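Local atomic coordinates of decaprenyl diphosphate synthase (PDB entry 3MZV), a protein that probably lengthens farnesyl diphosphate with successive isopentenyl diphosphate units, with magnesium as cofactor, into a long all-trans prenyl diphosphate for quinone side chains. Residues Ala24-Ile29 with Val76-Ala80; Glu31-Ser35 with Asp122-Ala126; Ala46-Glu50 with Thr87-Leu91. All blocks are in the same frame, centred on the assembly; numbering follows the deposited sequence.

All three contacts are partly buried, but they lie at different distances from the centre of the chain: about 14 Å for contact 3 (centre to centre), about 19 and 21 Å for contacts 1 and 2. Helix 19-32 supplies contact 1 and leads into contact 2, while helix 74-96 serves contacts 1 and 3. Contacts 1 and 3 are apolar across the interface and include no exposed touching residue. Contact 2, by the second subunit, adds a tyrosine-to-carbonyl hydrogen bond and alone includes an exposed touching residue, S34. I49 joins the three, since its CD1 packs on I29 of contact 1 and on M33 of contact 2; L124 of contact 2 likewise meets T87 and L91 of contact 3.

Contact 1: Ala24-Ile29 with Val76-Ala80; sequences AVNALI and VHLAA
L28 and V76 lose the most surface where helix 19-32 crosses helix 74-96, followed by V25 and A80. The axes of the two short segments approach to 8.7 Å at a crossing angle of -63°, and no hydrogen bond spans them. V76 presses one methyl into the backbone of the first helix: V76 CG1 is 3.5 Å from A24 C, and it also meets the CB of that alanine. The same CG1 rests against V25 CG2 at 3.7 Å, the two valines passing side by side and pointing opposite ways. V25 divides its branches between neighbours. CG2, which lies beside its own backbone N, also reaches A79 CB at 3.7 Å, while CG1 stays anti to that nitrogen (chi1 168°) and comes within 4.0 Å of the backbone N of A80. The contact belongs to the all-helical fold of the FPP/GGPP synthase family, where it joins helix 19-32, near the N-terminus, to helix 74-96, at whose far end the first aspartate-rich motif begins. L28 works on the other flank with a single methyl. Its CD2 touches H77 CA at 3.6 Å and lies over one face of the imidazole, toward the rim, 4.0 Å from the ring centroid and 15° off the normal, a CH-pi contact. F74 of the same helix as H77 meets the histidine ring edge-to-face. The CB of A80 takes I29 CG1 at 4.0 Å, while its backbone meets V25. L131 of helix 114-133 touches L28, H77 and A80, whereas L62 of helix 56-67 touches V25 and A79.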
ATOM      1  N   ALA B  24     -14.825  20.051  -4.308  1.00 42.36           N
ATOM      2  CA  ALA B  24     -15.391  18.952  -3.562  1.00 42.89           C
ATOM      3  C   ALA B  24     -14.365  17.810  -3.424  1.00 41.93           C
ATOM      4  O   ALA B  24     -14.329  17.119  -2.412  1.00 43.03           O
ATOM      5  CB  ALA B  24     -16.705  18.478  -4.238  1.00 42.32           C
ATOM      6  N   VAL B  25     -13.522  17.609  -4.429  1.00 41.79           N
ATOM      7  CA  VAL B  25     -12.453  16.610  -4.345  1.00 40.71           C
ATOM      8  C   VAL B  25     -11.460  16.988  -3.229  1.00 43.25           C
ATOM      9  O   VAL B  25     -11.226  16.198  -2.304  1.00 42.66           O
ATOM     10  CB  VAL B  25     -11.755  16.419  -5.719  1.00 40.73           C
ATOM     11  CG1 VAL B  25     -10.475  15.632  -5.603  1.00 36.90           C
ATOM     12  CG2 VAL B  25     -12.742  15.703  -6.676  1.00 34.21           C
ATOM     13  N   ASN B  26     -10.931  18.206  -3.328  1.00 44.70           N
ATOM     14  CA  ASN B  26     -10.034  18.794  -2.328  1.00 46.40           C
ATOM     15  C   ASN B  26     -10.605  18.567  -0.900  1.00 46.33           C
ATOM     16  O   ASN B  26      -9.894  18.065  -0.005  1.00 45.98           O
ATOM     17  CB  ASN B  26      -9.786  20.307  -2.647  1.00 46.97           C
ATOM     18  CG  ASN B  26      -8.900  20.538  -3.865  1.00 49.09           C
ATOM     19  OD1 ASN B  26      -8.158  19.669  -4.265  1.00 51.32           O
ATOM     20  ND2 ASN B  26      -8.946  21.754  -4.434  1.00 48.99           N
ATOM     21  N   ALA B  27     -11.897  18.848  -0.710  1.00 46.01           N
ATOM     22  CA  ALA B  27     -12.569  18.658   0.573  1.00 45.62           C
ATOM     23  C   ALA B  27     -12.592  17.212   1.139  1.00 46.13           C
ATOM     24  O   ALA B  27     -12.376  16.981   2.346  1.00 44.64           O
ATOM     25  CB  ALA B  27     -13.982  19.210   0.491  1.00 45.90           C
ATOM     26  N   LEU B  28     -12.898  16.257   0.277  1.00 43.79           N
ATOM     27  CA  LEU B  28     -12.966  14.869   0.655  1.00 44.33           C
ATOM     28  C   LEU B  28     -11.583  14.338   1.003  1.00 44.10           C
ATOM     29  O   LEU B  28     -11.451  13.522   1.927  1.00 45.32           O
ATOM     30  CB  LEU B  28     -13.578  14.073  -0.518  1.00 43.15           C
ATOM     31  CG  LEU B  28     -14.277  12.748  -0.271  1.00 44.45           C
ATOM     32  CD1 LEU B  28     -15.295  12.728   0.891  1.00 40.77           C
ATOM     33  CD2 LEU B  28     -14.937  12.384  -1.646  1.00 39.65           C
ATOM     34  N   ILE B  29     -10.570  14.792   0.269  1.00 44.75           N
ATOM     35  CA  ILE B  29      -9.157  14.460   0.506  1.00 45.84           C
ATOM     36  C   ILE B  29      -8.710  14.903   1.912  1.00 48.53           C
ATOM     37  O   ILE B  29      -8.128  14.126   2.687  1.00 47.78           O
ATOM     38  CB  ILE B  29      -8.251  15.087  -0.592  1.00 46.19           C
ATOM     39  CG1 ILE B  29      -8.403  14.314  -1.914  1.00 43.14           C
ATOM     40  CG2 ILE B  29      -6.728  15.071  -0.177  1.00 48.01           C
ATOM     41  CD1 ILE B  29      -7.414  14.711  -2.998  1.00 43.18           C
ATOM     42  N   VAL B  76     -16.842  12.555  -7.571  1.00 33.11           N
ATOM     43  CA  VAL B  76     -15.951  13.208  -6.588  1.00 34.31           C
ATOM     44  C   VAL B  76     -15.148  12.198  -5.748  1.00 33.79           C
ATOM     45  O   VAL B  76     -13.891  12.234  -5.691  1.00 34.80           O
ATOM     46  CB  VAL B  76     -16.731  14.214  -5.717  1.00 34.85           C
ATOM     47  CG1 VAL B  76     -15.773  14.826  -4.683  1.00 36.99           C
ATOM     48  CG2 VAL B  76     -17.304  15.355  -6.642  1.00 34.94           C
ATOM     49  N   HIS B  77     -15.857  11.222  -5.211  1.00 33.77           N
ATOM     50  CA  HIS B  77     -15.236  10.127  -4.465  1.00 32.50           C
ATOM     51  C   HIS B  77     -14.193   9.411  -5.322  1.00 32.19           C
ATOM     52  O   HIS B  77     -13.084   9.133  -4.870  1.00 31.15           O
ATOM     53  CB  HIS B  77     -16.260   9.105  -3.980  1.00 31.90           C
ATOM     54  CG  HIS B  77     -17.336   9.672  -3.109  1.00 35.31           C
ATOM     55  ND1 HIS B  77     -18.199  10.659  -3.539  1.00 37.29           N
ATOM     56  CD2 HIS B  77     -17.705   9.373  -1.838  1.00 36.82           C
ATOM     57  CE1 HIS B  77     -19.041  10.955  -2.560  1.00 41.67           C
ATOM     58  NE2 HIS B  77     -18.744  10.207  -1.510  1.00 37.12           N
ATOM     59  N   LEU B  78     -14.531   9.118  -6.576  1.00 31.16           N
ATOM     60  CA  LEU B  78     -13.613   8.403  -7.442  1.00 30.39           C
ATOM     61  C   LEU B  78     -12.364   9.225  -7.773  1.00 30.16           C
ATOM     62  O   LEU B  78     -11.238   8.687  -7.766  1.00 28.98           O
ATOM     63  CB  LEU B  78     -14.332   8.005  -8.752  1.00 30.07           C
ATOM     64  CG  LEU B  78     -15.456   6.959  -8.539  1.00 33.24           C
ATOM     65  CD1 LEU B  78     -16.205   6.597  -9.833  1.00 34.15           C
ATOM     66  CD2 LEU B  78     -14.861   5.723  -7.959  1.00 37.21           C
ATOM     67  N   ALA B  79     -12.573  10.497  -8.083  1.00 30.47           N
ATOM     68  CA  ALA B  79     -11.450  11.437  -8.351  1.00 31.59           C
ATOM     69  C   ALA B  79     -10.512  11.563  -7.123  1.00 31.29           C
ATOM     70  O   ALA B  79      -9.276  11.521  -7.292  1.00 30.38           O
ATOM     71  CB  ALA B  79     -11.932  12.774  -8.806  1.00 31.12           C
ATOM     72  N   ALA B  80     -11.089  11.660  -5.919  1.00 30.76           N
ATOM     73  CA  ALA B  80     -10.289  11.682  -4.697  1.00 30.64           C
ATOM     74  C   ALA B  80      -9.463  10.366  -4.526  1.00 31.45           C
ATOM     75  O   ALA B  80      -8.288  10.378  -4.195  1.00 30.74           O
ATOM     76  CB  ALA B  80     -11.141  11.929  -3.513  1.00 30.39           C
TER

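Contact 2: Glu31-Ser35 with Asp122-Ala126; sequences ERMSS and DYLFA
The C-terminal end of helix 19-32 and the residues after it are tied to helix 114-133 of the all-helical prenyl synthase fold by Y123, whose hydroxyl gives a hydrogen bond to the backbone O of S34. The bond from Y123 OH to S34 O is 2.7 Å long, and the donor sits 15° from the carbonyl plane with a C=O...donor angle of 143°. The same oxygen lies at the ring edge, in plane, 3.4 Å from Y123 CE2. The tyrosine gets there because its CG stands anti to the backbone N (chi1 -168°), sending the ring across to the other segment. R127 NH2 bonds the same hydroxyl, so the phenol oxygen is held by two partners. A phenylalanine here would probably leave the S34 carbonyl without its donor and R127 without this acceptor. S35 CB stands oblique to the ring, 3.8 Å from Y123 OH, while S35 OG bonds E153 of the second subunit, bringing that chain to this loop. Apart from the hydrogen bond, M33 CB packs on L124 CD2 at 4.0 Å. The first segment is braced by S34 OG, which donates to E31 O at 2.9 Å, and by R32: its NE forms a salt bridge with E31 OE2 at 3.0 Å and its NH2 another with D134, so the guanidinium has two acidic partners. From helix 40-49, T45 and I49 pack on M33, T45 also on L124, and I41 on Y123, while F84 of helix 74-96 packs against R32 and M33.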
ATOM      1  N   GLU B  31     -10.627  15.573   4.362  1.00 52.00           N
ATOM      2  CA  GLU B  31     -11.414  14.824   5.328  1.00 52.48           C
ATOM      3  C   GLU B  31     -10.863  13.397   5.542  1.00 51.56           C
ATOM      4  O   GLU B  31     -10.703  12.964   6.692  1.00 52.53           O
ATOM      5  CB  GLU B  31     -12.894  14.854   4.915  1.00 52.20           C
ATOM      6  CG  GLU B  31     -13.834  13.867   5.542  1.00 54.13           C
ATOM      7  CD  GLU B  31     -15.135  13.749   4.727  1.00 57.09           C
ATOM      8  OE1 GLU B  31     -15.588  14.809   4.196  1.00 60.39           O
ATOM      9  OE2 GLU B  31     -15.695  12.618   4.592  1.00 56.15           O
ATOM     10  N   ARG B  32     -10.529  12.688   4.468  1.00 49.24           N
ATOM     11  CA  ARG B  32     -10.139  11.288   4.611  1.00 48.00           C
ATOM     12  C   ARG B  32      -8.644  11.051   4.918  1.00 47.78           C
ATOM     13  O   ARG B  32      -8.282   9.936   5.332  1.00 47.97           O
ATOM     14  CB  ARG B  32     -10.562  10.479   3.363  1.00 47.09           C
ATOM     15  CG  ARG B  32     -12.062  10.453   3.101  1.00 45.01           C
ATOM     16  CD  ARG B  32     -12.863   9.981   4.294  1.00 47.02           C
ATOM     17  NE  ARG B  32     -14.296  10.075   4.019  1.00 45.75           N
ATOM     18  CZ  ARG B  32     -15.077   9.045   3.723  1.00 44.00           C
ATOM     19  NH1 ARG B  32     -14.578   7.795   3.669  1.00 40.98           N
ATOM     20  NH2 ARG B  32     -16.373   9.265   3.497  1.00 42.60           N
ATOM     21  N   MET B  33      -7.777  12.057   4.728  1.00 46.14           N
ATOM     22  CA  MET B  33      -6.345  11.901   5.042  1.00 45.81           C
ATOM     23  C   MET B  33      -6.103  12.157   6.534  1.00 46.63           C
ATOM     24  O   MET B  33      -4.986  12.047   7.012  1.00 46.16           O
ATOM     25  CB  MET B  33      -5.464  12.848   4.223  1.00 45.31           C
ATOM     26  CG  MET B  33      -5.525  14.305   4.730  1.00 46.83           C
ATOM     27  SD  MET B  33      -4.931  15.628   3.620  1.00 42.22           S
ATOM     28  CE  MET B  33      -3.849  15.067   2.401  1.00 49.03           C
ATOM     29  N   SER B  34      -7.159  12.503   7.251  1.00 46.97           N
ATOM     30  CA  SER B  34      -7.042  12.877   8.648  1.00 48.92           C
ATOM     31  C   SER B  34      -6.834  11.624   9.525  1.00 49.22           C
ATOM     32  O   SER B  34      -7.223  10.488   9.162  1.00 46.43           O
ATOM     33  CB  SER B  34      -8.274  13.671   9.068  1.00 49.44           C
ATOM     34  OG  SER B  34      -9.380  12.819   9.314  1.00 51.37           O
ATOM     35  N   SER B  35      -6.183  11.825  10.669  1.00 50.31           N
ATOM     36  CA  SER B  35      -5.931  10.734  11.581  1.00 51.67           C
ATOM     37  C   SER B  35      -6.111  11.274  12.976  1.00 53.91           C
ATOM     38  O   SER B  35      -5.509  12.276  13.307  1.00 53.66           O
ATOM     39  CB  SER B  35      -4.518  10.159  11.376  1.00 51.81           C
ATOM     40  OG  SER B  35      -4.091   9.425  12.533  1.00 52.78           O
ATOM     41  N   ASP B 122       0.585   3.891   2.903  1.00 34.06           N
ATOM     42  CA  ASP B 122      -0.363   2.783   3.194  1.00 34.57           C
ATOM     43  C   ASP B 122      -1.720   3.292   3.768  1.00 34.95           C
ATOM     44  O   ASP B 122      -2.820   2.809   3.416  1.00 33.69           O
ATOM     45  CB  ASP B 122       0.250   1.776   4.187  1.00 34.79           C
ATOM     46  CG  ASP B 122       1.407   0.956   3.588  1.00 32.13           C
ATOM     47  OD1 ASP B 122       1.527   0.895   2.382  1.00 33.98           O
ATOM     48  OD2 ASP B 122       2.166   0.341   4.367  1.00 36.06           O
ATOM     49  N   TYR B 123      -1.619   4.229   4.699  1.00 36.40           N
ATOM     50  CA  TYR B 123      -2.783   4.873   5.283  1.00 36.59           C
ATOM     51  C   TYR B 123      -3.693   5.485   4.222  1.00 35.15           C
ATOM     52  O   TYR B 123      -4.894   5.273   4.270  1.00 35.21           O
ATOM     53  CB  TYR B 123      -2.372   5.962   6.285  1.00 38.50           C
ATOM     54  CG  TYR B 123      -3.539   6.470   7.126  1.00 39.12           C
ATOM     55  CD1 TYR B 123      -4.082   5.691   8.144  1.00 39.83           C
ATOM     56  CD2 TYR B 123      -4.139   7.705   6.851  1.00 40.34           C
ATOM     57  CE1 TYR B 123      -5.141   6.150   8.929  1.00 39.96           C
ATOM     58  CE2 TYR B 123      -5.198   8.168   7.647  1.00 40.72           C
ATOM     59  CZ  TYR B 123      -5.696   7.390   8.655  1.00 39.51           C
ATOM     60  OH  TYR B 123      -6.752   7.836   9.446  1.00 42.97           O
ATOM     61  N   LEU B 124      -3.126   6.229   3.283  1.00 35.52           N
ATOM     62  CA  LEU B 124      -3.905   6.877   2.243  1.00 34.34           C
ATOM     63  C   LEU B 124      -4.533   5.858   1.288  1.00 33.86           C
ATOM     64  O   LEU B 124      -5.678   6.007   0.864  1.00 32.50           O
ATOM     65  CB  LEU B 124      -3.034   7.826   1.432  1.00 34.59           C
ATOM     66  CG  LEU B 124      -2.347   8.907   2.289  1.00 37.05           C
ATOM     67  CD1 LEU B 124      -1.551   9.836   1.425  1.00 38.85           C
ATOM     68  CD2 LEU B 124      -3.383   9.643   3.124  1.00 37.92           C
ATOM     69  N   PHE B 125      -3.757   4.850   0.935  1.00 33.27           N
ATOM     70  CA  PHE B 125      -4.261   3.798   0.094  1.00 32.18           C
ATOM     71  C   PHE B 125      -5.483   3.133   0.742  1.00 31.09           C
ATOM     72  O   PHE B 125      -6.484   2.911   0.086  1.00 30.74           O
ATOM     73  CB  PHE B 125      -3.180   2.761  -0.160  1.00 31.71           C
ATOM     74  CG  PHE B 125      -3.573   1.766  -1.230  1.00 37.87           C
ATOM     75  CD1 PHE B 125      -3.872   0.450  -0.905  1.00 39.02           C
ATOM     76  CD2 PHE B 125      -3.736   2.175  -2.539  1.00 41.62           C
ATOM     77  CE1 PHE B 125      -4.253  -0.476  -1.895  1.00 41.77           C
ATOM     78  CE2 PHE B 125      -4.121   1.270  -3.532  1.00 42.50           C
ATOM     79  CZ  PHE B 125      -4.383  -0.089  -3.194  1.00 39.79           C
ATOM     80  N   ALA B 126      -5.372   2.766   1.996  1.00 32.91           N
ATOM     81  CA  ALA B 126      -6.475   2.146   2.734  1.00 33.67           C
ATOM     82  C   ALA B 126      -7.712   3.053   2.825  1.00 34.76           C
ATOM     83  O   ALA B 126      -8.834   2.637   2.548  1.00 33.03           O
ATOM     84  CB  ALA B 126      -6.011   1.746   4.146  1.00 34.71           C
TER

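Contact 3: Ala46-Glu50 with Thr87-Leu91; sequences AHLIE and TATLL
T87 OG1 lies 4.2 Å from I49 CG1 across the contact, but its hydrogen bond goes to E83 O, one turn earlier on its own helix. The first torsion of T87 (chi1 -57°) sets this oxygen beside the backbone N, from where it can reach back to E83, and turns CG2 anti to that nitrogen, facing L48. L48 carries most of the contact through one methyl. Its CD2 meets T87 CG2 at 3.5 Å, tighter than usual for two carbons, as each side chain runs alongside the other toward the opposite helix. The same methyl is 3.6 Å from T87 O, 3.9 Å from L90 CB and 3.8 Å from L91 CG, a site formed by side-chain carbons and the T87 carbonyl oxygen on one side of helix 74-96. I49 instead lies nearly perpendicular to the T87 side chain. R102 of strand 101-102 touches both L48 and L90. With the threonine hydroxyl satisfied within its own helix and no polar bond between the segments, helix 40-49 is held here by shape and methyl packing, and the single branch of L48 accounts for most of it.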
ATOM      1  N   ALA B  46      -0.270  16.485   3.651  1.00 64.88           N
ATOM      2  CA  ALA B  46      -0.268  17.907   3.362  1.00 66.94           C
ATOM      3  C   ALA B  46       0.964  18.238   2.548  1.00 68.55           C
ATOM      4  O   ALA B  46       0.864  18.795   1.463  1.00 68.24           O
ATOM      5  CB  ALA B  46      -0.271  18.743   4.676  1.00 68.13           C
ATOM      6  N   HIS B  47       2.119  17.834   3.074  1.00 71.46           N
ATOM      7  CA  HIS B  47       3.434  18.200   2.527  1.00 73.70           C
ATOM      8  C   HIS B  47       3.670  17.720   1.084  1.00 73.98           C
ATOM      9  O   HIS B  47       4.459  18.321   0.357  1.00 74.45           O
ATOM     10  CB  HIS B  47       4.555  17.701   3.480  1.00 74.91           C
ATOM     11  CG  HIS B  47       5.945  17.970   2.989  1.00 76.70           C
ATOM     12  ND1 HIS B  47       6.631  19.132   3.283  1.00 79.62           N
ATOM     13  CD2 HIS B  47       6.779  17.226   2.219  1.00 77.57           C
ATOM     14  CE1 HIS B  47       7.823  19.095   2.711  1.00 80.02           C
ATOM     15  NE2 HIS B  47       7.939  17.950   2.059  1.00 78.97           N
ATOM     16  N   LEU B  48       2.992  16.653   0.656  1.00 74.27           N
ATOM     17  CA  LEU B  48       3.124  16.198  -0.735  1.00 74.48           C
ATOM     18  C   LEU B  48       2.150  16.911  -1.686  1.00 74.81           C
ATOM     19  O   LEU B  48       2.494  17.196  -2.832  1.00 74.05           O
ATOM     20  CB  LEU B  48       2.953  14.674  -0.841  1.00 73.55           C
ATOM     21  CG  LEU B  48       3.350  14.056  -2.195  1.00 73.88           C
ATOM     22  CD1 LEU B  48       4.730  14.526  -2.697  1.00 74.01           C
ATOM     23  CD2 LEU B  48       3.295  12.511  -2.131  1.00 74.20           C
ATOM     24  N   ILE B  49       0.942  17.194  -1.202  1.00 76.01           N
ATOM     25  CA  ILE B  49      -0.117  17.747  -2.049  1.00 76.86           C
ATOM     26  C   ILE B  49       0.054  19.262  -2.228  1.00 78.60           C
ATOM     27  O   ILE B  49      -0.089  19.780  -3.340  1.00 78.54           O
ATOM     28  CB  ILE B  49      -1.532  17.389  -1.508  1.00 76.45           C
ATOM     29  CG1 ILE B  49      -1.824  15.898  -1.752  1.00 76.02           C
ATOM     30  CG2 ILE B  49      -2.597  18.254  -2.182  1.00 77.24           C
ATOM     31  CD1 ILE B  49      -2.874  15.274  -0.819  1.00 76.51           C
ATOM     32  N   GLU B  50       0.389  19.962  -1.142  1.00 80.67           N
ATOM     33  CA  GLU B  50       0.679  21.406  -1.203  1.00 82.15           C
ATOM     34  C   GLU B  50       2.031  21.723  -1.886  1.00 82.98           C
ATOM     35  O   GLU B  50       2.437  22.889  -1.935  1.00 83.97           O
ATOM     36  CB  GLU B  50       0.618  22.040   0.203  1.00 83.32           C
ATOM     37  CG  GLU B  50      -0.778  22.501   0.648  1.00 83.90           C
ATOM     38  CD  GLU B  50      -1.662  21.363   1.162  1.00 84.59           C
ATOM     39  OE1 GLU B  50      -1.618  20.246   0.598  1.00 84.50           O
ATOM     40  OE2 GLU B  50      -2.420  21.588   2.132  1.00 85.07           O
ATOM     41  N   THR B  87      -0.874   9.702  -4.910  1.00 34.78           N
ATOM     42  CA  THR B  87      -0.061  10.251  -3.855  1.00 35.58           C
ATOM     43  C   THR B  87       0.682   9.144  -3.096  1.00 36.02           C
ATOM     44  O   THR B  87       1.883   9.267  -2.786  1.00 35.53           O
ATOM     45  CB  THR B  87      -0.911  11.118  -2.878  1.00 36.46           C
ATOM     46  OG1 THR B  87      -1.584  12.166  -3.600  1.00 36.76           O
ATOM     47  CG2 THR B  87      -0.066  11.734  -1.812  1.00 37.56           C
ATOM     48  N   ALA B  88      -0.034   8.072  -2.750  1.00 35.17           N
ATOM     49  CA  ALA B  88       0.576   6.900  -2.113  1.00 33.79           C
ATOM     50  C   ALA B  88       1.687   6.349  -2.956  1.00 34.02           C
ATOM     51  O   ALA B  88       2.750   6.007  -2.399  1.00 33.97           O
ATOM     52  CB  ALA B  88      -0.529   5.747  -1.841  1.00 34.05           C
ATOM     53  N   THR B  89       1.469   6.255  -4.282  1.00 34.58           N
ATOM     54  CA  THR B  89       2.478   5.759  -5.243  1.00 36.29           C
ATOM     55  C   THR B  89       3.762   6.618  -5.214  1.00 37.96           C
ATOM     56  O   THR B  89       4.908   6.105  -5.193  1.00 36.16           O
ATOM     57  CB  THR B  89       1.907   5.674  -6.682  1.00 35.79           C
ATOM     58  OG1 THR B  89       0.865   4.678  -6.710  1.00 39.12           O
ATOM     59  CG2 THR B  89       3.034   5.233  -7.651  1.00 41.36           C
ATOM     60  N   LEU B  90       3.565   7.942  -5.171  1.00 39.09           N
ATOM     61  CA  LEU B  90       4.711   8.864  -5.114  1.00 40.61           C
ATOM     62  C   LEU B  90       5.476   8.695  -3.829  1.00 40.76           C
ATOM     63  O   LEU B  90       6.697   8.661  -3.859  1.00 43.92           O
ATOM     64  CB  LEU B  90       4.247  10.326  -5.220  1.00 41.01           C
ATOM     65  CG  LEU B  90       3.662  10.696  -6.570  1.00 41.80           C
ATOM     66  CD1 LEU B  90       3.207  12.163  -6.512  1.00 45.88           C
ATOM     67  CD2 LEU B  90       4.622  10.480  -7.754  1.00 45.55           C
ATOM     68  N   LEU B  91       4.784   8.607  -2.698  1.00 40.45           N
ATOM     69  CA  LEU B  91       5.457   8.440  -1.421  1.00 40.80           C
ATOM     70  C   LEU B  91       6.326   7.187  -1.432  1.00 41.97           C
ATOM     71  O   LEU B  91       7.450   7.201  -0.900  1.00 40.85           O
ATOM     72  CB  LEU B  91       4.475   8.359  -0.261  1.00 41.22           C
ATOM     73  CG  LEU B  91       3.875   9.660   0.252  1.00 40.91           C
ATOM     74  CD1 LEU B  91       2.607   9.431   1.002  1.00 40.14           C
ATOM     75  CD2 LEU B  91       4.938  10.436   1.114  1.00 43.95           C
TER